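Local coordinates for 49 protein (Murid herpesvirus 4, PDB 6A4V) that probably interacts with the host enzyme poly(ADP-ribose) polymerase 1 and thereby facilitates replication of the virus, at residues C65-C76 and F246-L257. Sequence-based numbering, arbitrary orientation.
Sequences CLCKLQVLCKIC and FNALFKNHVKEL
Phe-246 begins the contact by meeting two side chains from different directions: CG2 of Ile-75 lies over one face of its ring, displaced toward the rim, while CD2 of Leu-72 reaches the ring edge at CD1 of Phe-246, 3.8 Å away. Leu-44 and Val-47 of helix 44-57 also touch this side chain. One residue on, the Asn-247 amide comes alongside SG of Cys-76, but its polar atoms are engaged elsewhere, ND2 with the carbonyl of Leu-243 and OD1 with Asn-293.

Phe-250 supplies the largest buried patch. Having CG opposite the backbone N (chi1 172°) places its ring among Leu-69, Leu-72, Cys-73 and Cys-76, a knob in a four-residue hole. CD1 of Phe-250 meets CD2 of Leu-69 at 3.6 Å, the two side chains crossing near a right angle, and the sulfurs of Cys-73 and Cys-76 approach obliquely, the former 5.0 Å from the ring centroid. The packing is reciprocal, since Leu-72 enters a hole formed by Phe-246, Leu-249, Phe-250 and His-253.

His-253 marks the polar flank. Its ND1 donates to OE2 of Glu-256 (2.7 Å), with a bent N-H...O angle of 135°, and a water accepting from NZ of Lys-68 donates to the same OE2, so this carboxylate oxygen receives two bonds. Val-254 is pressed tightly against Leu-69, CG2 to CD2 at 3.5 Å, as Leu-69 fills the hole completed by Phe-250, His-253 and Leu-257. Finally, CB of Leu-257 abuts SG of Cys-65 at 3.4 Å, and its methyls pack on Leu-66 and Leu-69.

The axes of segments 65-76 and 246-257 approach to 9.5 Å with N-to-C directions 150° apart, so helices 61-85 and 238-262 pair roughly antiparallel here with knobs-into-holes packing, within a helical bundle where helices 44-57, 274-289 and 295-312 also pack against the pair.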
ATOM      1  N   CYS B  65      -6.951 -21.411 -12.527  1.00 42.59           N
ATOM      2  CA  CYS B  65      -6.423 -20.251 -13.271  1.00 38.35           C
ATOM      3  C   CYS B  65      -6.720 -18.978 -12.469  1.00 39.13           C
ATOM      4  O   CYS B  65      -5.860 -18.094 -12.291  1.00 36.60           O
ATOM      5  CB  CYS B  65      -6.969 -20.260 -14.688  1.00 38.46           C
ATOM      6  SG  CYS B  65      -6.079 -19.102 -15.766  1.00 34.92           S
ATOM      7  N   LEU B  66      -7.910 -18.933 -11.864  1.00 32.31           N
ATOM      8  CA  LEU B  66      -8.336 -17.770 -11.211  1.00 36.66           C
ATOM      9  C   LEU B  66      -7.545 -17.537  -9.925  1.00 41.06           C
ATOM     10  O   LEU B  66      -7.103 -16.411  -9.711  1.00 48.20           O
ATOM     11  CB  LEU B  66      -9.820 -17.870 -10.919  1.00 34.70           C
ATOM     12  CG  LEU B  66     -10.654 -17.589 -12.147  1.00 40.08           C
ATOM     13  CD1 LEU B  66     -12.108 -17.858 -11.811  1.00 44.32           C
ATOM     14  CD2 LEU B  66     -10.441 -16.146 -12.590  1.00 36.69           C
ATOM     15  N   CYS B  67      -7.364 -18.587  -9.113  1.00 41.45           N
ATOM     16  CA  CYS B  67      -6.485 -18.473  -7.941  1.00 42.31           C
ATOM     17  C   CYS B  67      -5.143 -17.906  -8.442  1.00 41.02           C
ATOM     18  O   CYS B  67      -4.644 -16.979  -7.916  1.00 43.60           O
ATOM     19  CB  CYS B  67      -6.337 -19.827  -7.245  1.00 46.03           C
ATOM     20  SG  CYS B  67      -7.911 -20.537  -6.662  1.00 53.29           S
ATOM     21  N   LYS B  68      -4.613 -18.467  -9.533  1.00 42.04           N
ATOM     22  CA  LYS B  68      -3.277 -18.177  -9.963  1.00 34.72           C
ATOM     23  C   LYS B  68      -3.205 -16.688 -10.275  1.00 35.61           C
ATOM     24  O   LYS B  68      -2.230 -16.024  -9.881  1.00 34.95           O
ATOM     25  CB  LYS B  68      -2.876 -18.995 -11.196  1.00 35.70           C
ATOM     26  CG  LYS B  68      -2.810 -20.503 -11.000  1.00 40.93           C
ATOM     27  CD  LYS B  68      -1.573 -21.237 -11.606  1.00 46.12           C
ATOM     28  CE  LYS B  68      -1.906 -22.617 -12.166  1.00 53.41           C
ATOM     29  NZ  LYS B  68      -1.444 -22.776 -13.575  1.00 53.60           N
ATOM     30  N   LEU B  69      -4.292 -16.185 -10.863  1.00 33.64           N
ATOM     31  CA  LEU B  69      -4.450 -14.853 -11.270  1.00 29.90           C
ATOM     32  C   LEU B  69      -4.560 -13.930 -10.074  1.00 31.49           C
ATOM     33  O   LEU B  69      -4.144 -12.792 -10.195  1.00 34.13           O
ATOM     34  CB  LEU B  69      -5.694 -14.704 -12.146  1.00 31.40           C
ATOM     35  CG  LEU B  69      -5.473 -15.149 -13.596  1.00 32.29           C
ATOM     36  CD1 LEU B  69      -6.789 -15.228 -14.342  1.00 29.25           C
ATOM     37  CD2 LEU B  69      -4.462 -14.255 -14.293  1.00 28.79           C
ATOM     38  N   GLN B  70      -5.236 -14.384  -9.021  1.00 40.03           N
ATOM     39  CA  GLN B  70      -5.418 -13.587  -7.812  1.00 40.29           C
ATOM     40  C   GLN B  70      -4.076 -13.405  -7.129  1.00 34.03           C
ATOM     41  O   GLN B  70      -3.665 -12.237  -6.870  1.00 42.31           O
ATOM     42  CB  GLN B  70      -6.419 -14.255  -6.886  1.00 49.26           C
ATOM     43  CG  GLN B  70      -7.831 -14.001  -7.360  1.00 48.05           C
ATOM     44  CD  GLN B  70      -8.861 -14.696  -6.508  1.00 57.39           C
ATOM     45  OE1 GLN B  70      -8.716 -15.869  -6.148  1.00 77.18           O
ATOM     46  NE2 GLN B  70      -9.924 -13.970  -6.193  1.00 51.27           N
ATOM     47  N   VAL B  71      -3.299 -14.500  -7.076  1.00 26.46           N
ATOM     48  CA  VAL B  71      -1.960 -14.427  -6.579  1.00 25.65           C
ATOM     49  C   VAL B  71      -1.146 -13.457  -7.421  1.00 32.74           C
ATOM     50  O   VAL B  71      -0.346 -12.721  -6.837  1.00 30.01           O
ATOM     51  CB  VAL B  71      -1.232 -15.774  -6.620  1.00 28.92           C
ATOM     52  CG1 VAL B  71       0.254 -15.578  -6.446  1.00 27.13           C
ATOM     53  CG2 VAL B  71      -1.809 -16.710  -5.566  1.00 39.60           C
ATOM     54  N   LEU B  72      -1.282 -13.530  -8.762  1.00 33.91           N
ATOM     55  CA  LEU B  72      -0.439 -12.668  -9.567  1.00 31.65           C
ATOM     56  C   LEU B  72      -0.890 -11.226  -9.468  1.00 29.84           C
ATOM     57  O   LEU B  72      -0.064 -10.323  -9.588  1.00 26.63           O
ATOM     58  CB  LEU B  72      -0.414 -13.113 -11.015  1.00 33.77           C
ATOM     59  CG  LEU B  72       0.431 -14.334 -11.277  1.00 33.24           C
ATOM     60  CD1 LEU B  72       0.195 -14.800 -12.675  1.00 41.19           C
ATOM     61  CD2 LEU B  72       1.891 -14.040 -11.063  1.00 36.13           C
ATOM     62  N   CYS B  73      -2.204 -10.993  -9.299  1.00 30.68           N
ATOM     63  CA  CYS B  73      -2.670  -9.600  -9.141  1.00 24.91           C
ATOM     64  C   CYS B  73      -2.107  -8.899  -7.880  1.00 25.76           C
ATOM     65  O   CYS B  73      -1.687  -7.667  -7.883  1.00 29.99           O
ATOM     66  CB  CYS B  73      -4.183  -9.612  -9.004  1.00 29.34           C
ATOM     67  SG  CYS B  73      -4.779  -7.974  -9.383  1.00 32.43           S
ATOM     68  N   LYS B  74      -2.166  -9.588  -6.734  1.00 29.71           N
ATOM     69  CA  LYS B  74      -1.583  -9.041  -5.507  1.00 31.66           C
ATOM     70  C   LYS B  74      -0.110  -8.750  -5.773  1.00 35.40           C
ATOM     71  O   LYS B  74       0.389  -7.604  -5.565  1.00 38.84           O
ATOM     72  CB  LYS B  74      -1.778 -10.023  -4.372  1.00 36.90           C
ATOM     73  CG  LYS B  74      -3.179  -9.919  -3.770  1.00 48.40           C
ATOM     74  CD  LYS B  74      -3.846 -11.265  -3.523  1.00 54.52           C
ATOM     75  CE  LYS B  74      -5.307 -11.127  -3.122  1.00 62.91           C
ATOM     76  NZ  LYS B  74      -6.091 -12.355  -3.399  1.00 73.47           N
ATOM     77  N   ILE B  75       0.577  -9.770  -6.270  1.00 30.16           N
ATOM     78  CA  ILE B  75       2.020  -9.666  -6.368  1.00 32.09           C
ATOM     79  C   ILE B  75       2.365  -8.481  -7.243  1.00 27.39           C
ATOM     80  O   ILE B  75       3.108  -7.619  -6.847  1.00 32.42           O
ATOM     81  CB  ILE B  75       2.685 -10.942  -6.878  1.00 31.05           C
ATOM     82  CG1 ILE B  75       2.674 -11.987  -5.774  1.00 29.51           C
ATOM     83  CG2 ILE B  75       4.111 -10.594  -7.343  1.00 34.17           C
ATOM     84  CD1 ILE B  75       3.166 -13.369  -6.227  1.00 35.67           C
ATOM     85  N   CYS B  76       1.763  -8.388  -8.412  1.00 31.22           N
ATOM     86  CA  CYS B  76       2.094  -7.226  -9.322  1.00 28.82           C
ATOM     87  C   CYS B  76       1.809  -5.859  -8.677  1.00 27.35           C
ATOM     88  O   CYS B  76       2.556  -4.892  -8.840  1.00 36.83           O
ATOM     89  CB  CYS B  76       1.299  -7.368 -10.621  1.00 32.23           C
ATOM     90  SG  CYS B  76       1.877  -8.725 -11.665  1.00 38.01           S
ATOM     91  N   PHE B 246       6.565 -10.718 -13.884  1.00 34.15           N
ATOM     92  CA  PHE B 246       5.313 -11.102 -13.224  1.00 29.30           C
ATOM     93  C   PHE B 246       4.097 -10.485 -13.948  1.00 26.13           C
ATOM     94  O   PHE B 246       2.971 -11.104 -14.011  1.00 22.66           O
ATOM     95  CB  PHE B 246       5.426 -10.754 -11.754  1.00 30.83           C
ATOM     96  CG  PHE B 246       6.131 -11.781 -10.918  1.00 32.47           C
ATOM     97  CD1 PHE B 246       5.525 -12.996 -10.663  1.00 34.93           C
ATOM     98  CD2 PHE B 246       7.318 -11.469 -10.283  1.00 40.97           C
ATOM     99  CE1 PHE B 246       6.150 -13.935  -9.875  1.00 40.23           C
ATOM    100  CE2 PHE B 246       7.941 -12.399  -9.479  1.00 48.21           C
ATOM    101  CZ  PHE B 246       7.351 -13.628  -9.266  1.00 44.85           C
ATOM    102  N   ASN B 247       4.315  -9.311 -14.562  1.00 24.68           N
ATOM    103  CA  ASN B 247       3.277  -8.654 -15.387  1.00 30.65           C
ATOM    104  C   ASN B 247       2.961  -9.527 -16.615  1.00 29.26           C
ATOM    105  O   ASN B 247       1.808  -9.747 -16.963  1.00 34.86           O
ATOM    106  CB  ASN B 247       3.571  -7.164 -15.692  1.00 27.96           C
ATOM    107  CG  ASN B 247       3.182  -6.227 -14.555  1.00 32.74           C
ATOM    108  OD1 ASN B 247       2.027  -5.880 -14.379  1.00 31.96           O
ATOM    109  ND2 ASN B 247       4.120  -5.905 -13.690  1.00 42.07           N
ATOM    110  N   ALA B 248       3.967  -9.958 -17.354  1.00 36.23           N
ATOM    111  CA  ALA B 248       3.823 -11.005 -18.464  1.00 30.14           C
ATOM    112  C   ALA B 248       3.039 -12.225 -17.975  1.00 28.06           C
ATOM    113  O   ALA B 248       1.960 -12.657 -18.464  1.00 34.79           O
ATOM    114  CB  ALA B 248       5.210 -11.405 -18.810  1.00 29.64           C
ATOM    115  N   LEU B 249       3.515 -12.727 -16.861  1.00 25.01           N
ATOM    116  CA  LEU B 249       3.032 -13.950 -16.376  1.00 27.98           C
ATOM    117  C   LEU B 249       1.567 -13.736 -16.044  1.00 25.85           C
ATOM    118  O   LEU B 249       0.821 -14.599 -16.294  1.00 33.02           O
ATOM    119  CB  LEU B 249       3.909 -14.373 -15.207  1.00 29.06           C
ATOM    120  CG  LEU B 249       3.906 -15.840 -14.778  1.00 41.62           C
ATOM    121  CD1 LEU B 249       4.209 -16.784 -15.929  1.00 42.59           C
ATOM    122  CD2 LEU B 249       4.911 -16.050 -13.629  1.00 35.69           C
ATOM    123  N   PHE B 250       1.164 -12.536 -15.581  1.00 33.39           N
ATOM    124  CA  PHE B 250      -0.258 -12.257 -15.238  1.00 27.96           C
ATOM    125  C   PHE B 250      -1.055 -12.044 -16.530  1.00 33.73           C
ATOM    126  O   PHE B 250      -2.187 -12.563 -16.727  1.00 26.21           O
ATOM    127  CB  PHE B 250      -0.286 -11.104 -14.238  1.00 33.85           C
ATOM    128  CG  PHE B 250      -1.632 -10.533 -13.901  1.00 30.58           C
ATOM    129  CD1 PHE B 250      -2.615 -11.332 -13.365  1.00 32.76           C
ATOM    130  CD2 PHE B 250      -1.872  -9.166 -14.013  1.00 43.12           C
ATOM    131  CE1 PHE B 250      -3.879 -10.833 -13.127  1.00 30.37           C
ATOM    132  CE2 PHE B 250      -3.105  -8.633 -13.657  1.00 44.74           C
ATOM    133  CZ  PHE B 250      -4.127  -9.488 -13.259  1.00 40.03           C
ATOM    134  N   LYS B 251      -0.553 -11.171 -17.388  1.00 25.80           N
ATOM    135  CA  LYS B 251      -1.316 -10.933 -18.665  1.00 35.75           C
ATOM    136  C   LYS B 251      -1.577 -12.232 -19.467  1.00 33.69           C
ATOM    137  O   LYS B 251      -2.588 -12.420 -20.078  1.00 39.72           O
ATOM    138  CB  LYS B 251      -0.477 -10.013 -19.543  1.00 32.47           C
ATOM    139  CG  LYS B 251      -1.145  -9.538 -20.817  1.00 44.25           C
ATOM    140  CD  LYS B 251      -0.143  -9.397 -21.964  1.00 52.14           C
ATOM    141  CE  LYS B 251       1.151  -8.695 -21.607  1.00 50.29           C
ATOM    142  NZ  LYS B 251       1.972  -8.542 -22.836  1.00 54.45           N
ATOM    143  N   ASN B 252      -0.554 -13.088 -19.589  1.00 41.95           N
ATOM    144  CA  ASN B 252      -0.642 -14.318 -20.352  1.00 34.27           C
ATOM    145  C   ASN B 252      -1.556 -15.345 -19.658  1.00 33.31           C
ATOM    146  O   ASN B 252      -2.240 -16.185 -20.359  1.00 37.26           O
ATOM    147  CB  ASN B 252       0.754 -14.854 -20.660  1.00 28.56           C
ATOM    148  CG  ASN B 252       1.482 -13.978 -21.644  1.00 27.62           C
ATOM    149  OD1 ASN B 252       0.941 -13.687 -22.728  1.00 23.23           O
ATOM    150  ND2 ASN B 252       2.744 -13.639 -21.342  1.00 24.79           N
ATOM    151  N   HIS B 253      -1.650 -15.318 -18.335  1.00 29.62           N
ATOM    152  CA  HIS B 253      -2.547 -16.289 -17.716  1.00 29.68           C
ATOM    153  C   HIS B 253      -3.953 -15.772 -17.852  1.00 33.09           C
ATOM    154  O   HIS B 253      -4.843 -16.602 -17.895  1.00 23.10           O
ATOM    155  CB  HIS B 253      -2.267 -16.630 -16.270  1.00 31.25           C
ATOM    156  CG  HIS B 253      -1.235 -17.675 -16.048  1.00 38.89           C
ATOM    157  ND1 HIS B 253      -1.529 -19.030 -16.117  1.00 31.92           N
ATOM    158  CD2 HIS B 253       0.054 -17.561 -15.641  1.00 36.75           C
ATOM    159  CE1 HIS B 253      -0.435 -19.696 -15.793  1.00 47.75           C
ATOM    160  NE2 HIS B 253       0.567 -18.817 -15.533  1.00 41.25           N
ATOM    161  N   VAL B 254      -4.157 -14.440 -17.964  1.00 27.64           N
ATOM    162  CA  VAL B 254      -5.511 -13.993 -18.340  1.00 28.97           C
ATOM    163  C   VAL B 254      -5.871 -14.579 -19.723  1.00 39.49           C
ATOM    164  O   VAL B 254      -6.988 -15.070 -19.938  1.00 39.30           O
ATOM    165  CB  VAL B 254      -5.653 -12.451 -18.209  1.00 35.30           C
ATOM    166  CG1 VAL B 254      -6.975 -11.948 -18.783  1.00 27.80           C
ATOM    167  CG2 VAL B 254      -5.592 -12.037 -16.714  1.00 35.72           C
ATOM    168  N   LYS B 255      -4.924 -14.587 -20.683  1.00 39.45           N
ATOM    169  CA  LYS B 255      -5.296 -15.145 -22.022  1.00 47.43           C
ATOM    170  C   LYS B 255      -5.599 -16.645 -21.953  1.00 43.62           C
ATOM    171  O   LYS B 255      -6.523 -17.047 -22.594  1.00 31.71           O
ATOM    172  CB  LYS B 255      -4.265 -14.802 -23.082  1.00 44.83           C
ATOM    173  CG  LYS B 255      -4.620 -13.458 -23.721  1.00 50.14           C
ATOM    174  CD  LYS B 255      -3.443 -12.659 -24.078  1.00 65.71           C
ATOM    175  CE  LYS B 255      -3.753 -11.201 -24.337  1.00 78.59           C
ATOM    176  NZ  LYS B 255      -2.491 -10.415 -24.257  1.00 94.88           N
ATOM    177  N   GLU B 256      -4.839 -17.390 -21.135  1.00 38.65           N
ATOM    178  CA  GLU B 256      -5.063 -18.733 -20.887  1.00 36.43           C
ATOM    179  C   GLU B 256      -6.476 -18.916 -20.343  1.00 48.44           C
ATOM    180  O   GLU B 256      -7.180 -19.770 -20.833  1.00 42.72           O
ATOM    181  CB  GLU B 256      -4.055 -19.305 -19.890  1.00 37.67           C
ATOM    182  CG  GLU B 256      -4.453 -20.676 -19.417  1.00 43.43           C
ATOM    183  CD  GLU B 256      -3.555 -21.421 -18.452  1.00 41.30           C
ATOM    184  OE1 GLU B 256      -3.510 -22.635 -18.600  1.00 53.71           O
ATOM    185  OE2 GLU B 256      -2.974 -20.819 -17.516  1.00 47.75           O
ATOM    186  N   LEU B 257      -6.849 -18.166 -19.288  1.00 47.08           N
ATOM    187  CA  LEU B 257      -8.163 -18.311 -18.704  1.00 44.60           C
ATOM    188  C   LEU B 257      -9.241 -18.106 -19.774  1.00 46.99           C
ATOM    189  O   LEU B 257     -10.246 -18.775 -19.716  1.00 47.23           O
ATOM    190  CB  LEU B 257      -8.361 -17.291 -17.582  1.00 46.93           C
ATOM    191  CG  LEU B 257      -9.803 -17.179 -17.047  1.00 36.19           C
ATOM    192  CD1 LEU B 257     -10.061 -18.223 -15.992  1.00 29.15           C
ATOM    193  CD2 LEU B 257     -10.073 -15.829 -16.459  1.00 33.90           C
TER
HETATM  194  O   HOH W   1      -3.788 -22.482 -15.190  1.00 39.20           O